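Local coordinates for protein geranyltranstransferase (Staphylococcus aureus, PDB 1RTR) that probably catalyses the chain elongation of allylic diphosphates with isopentenyl diphosphate to farnesyl diphosphate, at residues A[49-54]-A[59-64]; A[69-74]-A[182-187]. All coordinates share one frame; numbering follows the deposited sequence.

Contact 1: residues A[49-54]-A[59-64]; sequences LLLLTL and TEYELG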
# COMPACT_ATOMS: atom_id res chain seq x y z
N LEU A 49 -15.29 -4.67 14.50
CA LEU A 49 -16.37 -4.90 13.55
C LEU A 49 -16.14 -6.17 12.76
O LEU A 49 -17.03 -7.01 12.67
CB LEU A 49 -16.54 -3.71 12.61
CG LEU A 49 -17.75 -3.72 11.67
CD1 LEU A 49 -19.05 -4.00 12.43
CD2 LEU A 49 -17.85 -2.40 10.94
N LEU A 50 -14.94 -6.32 12.20
CA LEU A 50 -14.62 -7.48 11.35
C LEU A 50 -14.71 -8.78 12.16
O LEU A 50 -15.37 -9.74 11.75
CB LEU A 50 -13.25 -7.29 10.68
CG LEU A 50 -12.31 -8.33 10.04
CD1 LEU A 50 -12.93 -9.63 9.58
CD2 LEU A 50 -11.56 -7.69 8.89
N LEU A 51 -14.06 -8.78 13.32
CA LEU A 51 -14.13 -9.89 14.27
C LEU A 51 -15.57 -10.25 14.65
O LEU A 51 -15.98 -11.42 14.50
CB LEU A 51 -13.30 -9.55 15.52
CG LEU A 51 -11.79 -9.91 15.57
CD1 LEU A 51 -11.18 -10.43 14.24
CD2 LEU A 51 -10.98 -8.76 16.14
N LEU A 52 -16.35 -9.27 15.10
CA LEU A 52 -17.75 -9.53 15.49
C LEU A 52 -18.64 -10.01 14.33
O LEU A 52 -19.49 -10.88 14.53
CB LEU A 52 -18.38 -8.32 16.21
CG LEU A 52 -17.78 -8.03 17.60
CD1 LEU A 52 -18.14 -6.66 18.12
CD2 LEU A 52 -18.17 -9.09 18.62
N THR A 53 -18.42 -9.47 13.13
CA THR A 53 -19.15 -9.95 11.95
C THR A 53 -18.93 -11.45 11.68
O THR A 53 -19.89 -12.17 11.35
CB THR A 53 -18.78 -9.11 10.68
OG1 THR A 53 -19.08 -7.73 10.91
CG2 THR A 53 -19.65 -9.48 9.50
N LEU A 54 -17.69 -11.91 11.79
CA LEU A 54 -17.40 -13.35 11.65
C LEU A 54 -18.14 -14.19 12.71
O LEU A 54 -18.67 -15.27 12.40
CB LEU A 54 -15.90 -13.62 11.79
CG LEU A 54 -15.00 -13.35 10.60
CD1 LEU A 54 -13.55 -13.50 11.03
CD2 LEU A 54 -15.34 -14.27 9.40
N THR A 59 -18.67 -18.30 12.50
CA THR A 59 -17.35 -18.63 12.02
C THR A 59 -16.35 -18.29 13.10
O THR A 59 -16.54 -17.33 13.85
CB THR A 59 -17.08 -17.86 10.72
OG1 THR A 59 -17.99 -18.34 9.72
CG2 THR A 59 -15.72 -18.21 10.14
N GLU A 60 -15.29 -19.09 13.19
CA GLU A 60 -14.23 -18.83 14.16
C GLU A 60 -13.62 -17.45 13.93
O GLU A 60 -12.94 -17.22 12.93
CB GLU A 60 -13.16 -19.93 14.12
CG GLU A 60 -12.00 -19.72 15.09
CD GLU A 60 -12.46 -19.32 16.48
OE1 GLU A 60 -11.81 -18.43 17.11
OE2 GLU A 60 -13.48 -19.89 16.95
N TYR A 61 -13.86 -16.53 14.86
CA TYR A 61 -13.41 -15.15 14.69
C TYR A 61 -11.89 -14.99 14.49
O TYR A 61 -11.44 -13.97 13.93
CB TYR A 61 -13.94 -14.25 15.82
CG TYR A 61 -13.07 -14.17 17.05
CD1 TYR A 61 -13.34 -14.97 18.17
CD2 TYR A 61 -12.01 -13.28 17.11
CE1 TYR A 61 -12.55 -14.91 19.30
CE2 TYR A 61 -11.21 -13.21 18.24
CZ TYR A 61 -11.49 -14.02 19.33
OH TYR A 61 -10.69 -13.94 20.44
N GLU A 62 -11.11 -15.98 14.92
CA GLU A 62 -9.65 -15.88 14.83
C GLU A 62 -9.16 -16.02 13.40
O GLU A 62 -8.08 -15.55 13.06
CB GLU A 62 -8.93 -16.89 15.76
CG GLU A 62 -9.07 -16.55 17.24
CD GLU A 62 -8.16 -15.43 17.70
OE1 GLU A 62 -8.28 -15.02 18.87
OE2 GLU A 62 -7.32 -14.95 16.91
N LEU A 63 -9.99 -16.63 12.56
CA LEU A 63 -9.71 -16.66 11.12
C LEU A 63 -9.45 -15.27 10.55
O LEU A 63 -8.65 -15.11 9.64
CB LEU A 63 -10.83 -17.37 10.35
CG LEU A 63 -10.90 -18.90 10.42
CD1 LEU A 63 -12.11 -19.44 9.64
CD2 LEU A 63 -9.63 -19.56 9.88
N GLY A 64 -10.09 -14.25 11.12
CA GLY A 64 -9.98 -12.91 10.59
C GLY A 64 -9.04 -11.99 11.33
O GLY A 64 -8.98 -10.79 11.03
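The carbonyl of Leu54 accepts the backbone N-H of Thr59, with 3.0 Å between Thr59 N and Leu54 O. The bond is moderately bent (150° at the hydrogen), and the donor is tilted from the carbonyl plane. It ties the last turn of helix 45-56 to the loop that leads into helix 65-83, the connection of an antiparallel helical hairpin in the all-alpha polyprenyl synthetase fold. After Thr59 the chain folds back over the helix as a short 3-10 turn, residues 61-64, and two leucines pack beneath it. Leu51 meets Tyr61 by its branch point: Leu51 CG lies 3.7 Å from Tyr61 CD2, approaching the ring obliquely, while Leu51 CD1 reaches the carbonyl oxygen of Tyr61. With its chi1 of 89°, Tyr61 holds CG between the backbone N and the carbonyl carbon, which swings the ring beside Leu51 CG. Where the backbone runs past the helix, Tyr61 CB lies 3.7 Å from Leu51 O. The CG methylene of Glu62 sits over one face of this ring, displaced toward its rim. At the far end of the tyrosine, OH is hydrogen-bonded to Glu12 of helix 6-18, whose Leu9 also packs on both Leu51 and Tyr61. Nearer the bend, Leu54 spreads its two methyls over different parts of the loop. Its CD2 touches Thr59 CG2 at 4.0 Å, and Thr59 OG1 turns to Leu57 O for a hydrogen bond. The other methyl presses on the backbone of the 3-10 turn, where Gly64, at the N-cap position of helix 65-83, presents no side chain: Leu54 CD1 comes within 3.5 Å of Gly64 N, close to the 3.1 Å hydrogen bond from that nitrogen to Tyr61 O.

Contact 2: residues A[69-74]-A[182-187]; sequences IALEMI and LTFAVM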
# COMPACT_ATOMS: atom_id res chain seq x y z
N ILE A 69 -5.98 -6.99 11.82
CA ILE A 69 -4.72 -6.29 12.09
C ILE A 69 -4.33 -5.43 10.89
O ILE A 69 -4.00 -4.25 11.04
CB ILE A 69 -3.57 -7.28 12.44
CG1 ILE A 69 -3.87 -8.05 13.72
CG2 ILE A 69 -2.25 -6.55 12.57
CD1 ILE A 69 -4.06 -7.16 14.97
N ALA A 70 -4.35 -6.04 9.70
CA ALA A 70 -4.16 -5.31 8.44
C ALA A 70 -5.06 -4.08 8.38
O ALA A 70 -4.58 -2.97 8.12
CB ALA A 70 -4.41 -6.21 7.26
N LEU A 71 -6.34 -4.26 8.65
CA LEU A 71 -7.31 -3.17 8.60
C LEU A 71 -6.92 -2.02 9.51
O LEU A 71 -7.02 -0.84 9.11
CB LEU A 71 -8.71 -3.68 8.95
CG LEU A 71 -9.90 -2.72 8.82
CD1 LEU A 71 -9.87 -1.90 7.50
CD2 LEU A 71 -11.20 -3.50 8.96
N GLU A 72 -6.47 -2.34 10.72
CA GLU A 72 -6.04 -1.29 11.66
C GLU A 72 -4.73 -0.62 11.21
O GLU A 72 -4.54 0.59 11.44
CB GLU A 72 -5.96 -1.83 13.09
CG GLU A 72 -5.71 -0.78 14.17
CD GLU A 72 -6.89 0.14 14.45
OE1 GLU A 72 -8.00 -0.08 13.91
OE2 GLU A 72 -6.70 1.13 15.20
N MET A 73 -3.84 -1.39 10.57
CA MET A 73 -2.62 -0.82 9.99
C MET A 73 -2.99 0.24 8.93
O MET A 73 -2.40 1.33 8.90
CB MET A 73 -1.74 -1.91 9.37
CG MET A 73 -0.72 -2.56 10.33
SD MET A 73 0.10 -4.00 9.62
CE MET A 73 0.78 -4.69 11.09
N ILE A 74 -3.97 -0.08 8.08
CA ILE A 74 -4.43 0.84 7.05
C ILE A 74 -5.02 2.10 7.65
O ILE A 74 -4.78 3.21 7.17
CB ILE A 74 -5.45 0.16 6.12
CG1 ILE A 74 -4.80 -1.03 5.41
CG2 ILE A 74 -6.07 1.16 5.14
CD1 ILE A 74 -4.22 -0.73 4.08
N LEU A 182 -15.09 0.44 6.70
CA LEU A 182 -16.17 -0.20 7.44
C LEU A 182 -16.79 -1.33 6.62
O LEU A 182 -16.98 -2.44 7.12
CB LEU A 182 -17.22 0.81 7.93
CG LEU A 182 -16.72 1.66 9.10
CD1 LEU A 182 -17.71 2.73 9.46
CD2 LEU A 182 -16.40 0.82 10.33
N THR A 183 -17.08 -1.04 5.36
CA THR A 183 -17.63 -2.04 4.47
C THR A 183 -16.63 -3.17 4.21
O THR A 183 -17.03 -4.32 4.03
CB THR A 183 -18.07 -1.37 3.13
OG1 THR A 183 -19.13 -0.45 3.42
CG2 THR A 183 -18.73 -2.37 2.19
N PHE A 184 -15.34 -2.84 4.17
CA PHE A 184 -14.33 -3.88 4.08
C PHE A 184 -14.43 -4.82 5.29
O PHE A 184 -14.42 -6.03 5.12
CB PHE A 184 -12.90 -3.31 3.99
CG PHE A 184 -11.84 -4.36 4.13
CD1 PHE A 184 -11.23 -4.59 5.36
CD2 PHE A 184 -11.52 -5.18 3.05
CE1 PHE A 184 -10.30 -5.61 5.51
CE2 PHE A 184 -10.60 -6.19 3.19
CZ PHE A 184 -9.98 -6.40 4.42
N ALA A 185 -14.52 -4.25 6.49
CA ALA A 185 -14.61 -5.04 7.72
C ALA A 185 -15.70 -6.09 7.64
O ALA A 185 -15.43 -7.27 7.85
CB ALA A 185 -14.79 -4.15 8.96
N VAL A 186 -16.93 -5.69 7.31
CA VAL A 186 -18.00 -6.69 7.33
C VAL A 186 -17.97 -7.63 6.14
O VAL A 186 -18.29 -8.82 6.31
CB VAL A 186 -19.45 -6.14 7.70
CG1 VAL A 186 -19.41 -4.70 8.17
CG2 VAL A 186 -20.50 -6.39 6.58
N MET A 187 -17.56 -7.13 4.96
CA MET A 187 -17.58 -7.94 3.73
C MET A 187 -16.39 -8.88 3.62
O MET A 187 -16.52 -9.99 3.08
CB MET A 187 -17.68 -7.06 2.47
CG MET A 187 -18.97 -6.23 2.33
SD MET A 187 -20.53 -7.16 2.60
CE MET A 187 -20.58 -8.08 1.04
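Leu71 projects from helix 65-83 into the angle between Phe184 and Ala185 of helix 179-193, and these three buried side chains make the whole of this small, purely apolar contact. The two methyls of the leucine divide the work. CD2 rests against the methyl of Ala185, with Leu71 CD2 and Ala185 CB 3.6 Å apart, and also lies at the edge of the phenyl ring, in its plane, 3.8 Å from Phe184 CD1. CD1 comes to the same ring carbon from an oblique direction, at 3.7 Å between Leu71 CD1 and Phe184 CD1. One carbon of the ring is thus straddled by the fork of the leucine. Both long side chains are extended, with CG anti to the backbone nitrogen (chi1 -174° in Leu71 and 170° in Phe184), and they slide past each other in opposite directions as they bridge the gap between the helices. At the closest backbone pairing, Leu71 CA and Ala185 CA are 7.6 Å apart, a separation that the three side chains span. Val137 and Leu141 of helix 131-145, on Phe184, and Arg46 of helix 45-56, on Leu71, surround the tight trio. Away from it the segments separate quickly. Ala70 CB stays 6.2 Å from Phe184 CE1 and packs instead on Ile123, whereas Glu72 is turned to another quarter and forms a salt bridge with Arg44. On the other helix, the partly exposed Thr183 is hydrogen-bonded to Ser207. A single leucine wedged between an aromatic ring and an alanine, with further helices closing in around it, is in keeping with the helical-bundle interior of an all-alpha isoprenoid synthase fold.

Contact 1 closes before contact 2 opens along the chain, and their centres lie 11 Å apart. Helix 65-83 begins right after the loop of contact 1 and carries residues 69-74 of contact 2. The C-terminal end of this helix runs into the first aspartate-rich motif of the family, which in relatives binds the magnesium-diphosphate. Residues 182-187 arrive more than a hundred residues later, on helix 179-193, which also lies against helix 45-56: Leu50 CB is 3.6 Å from Ala185 O, and Leu49 meets Leu182 and Val186. Helix 179-193 therefore packs on both arms of the early hairpin, joining a local turn near the periphery to the middle of the chain.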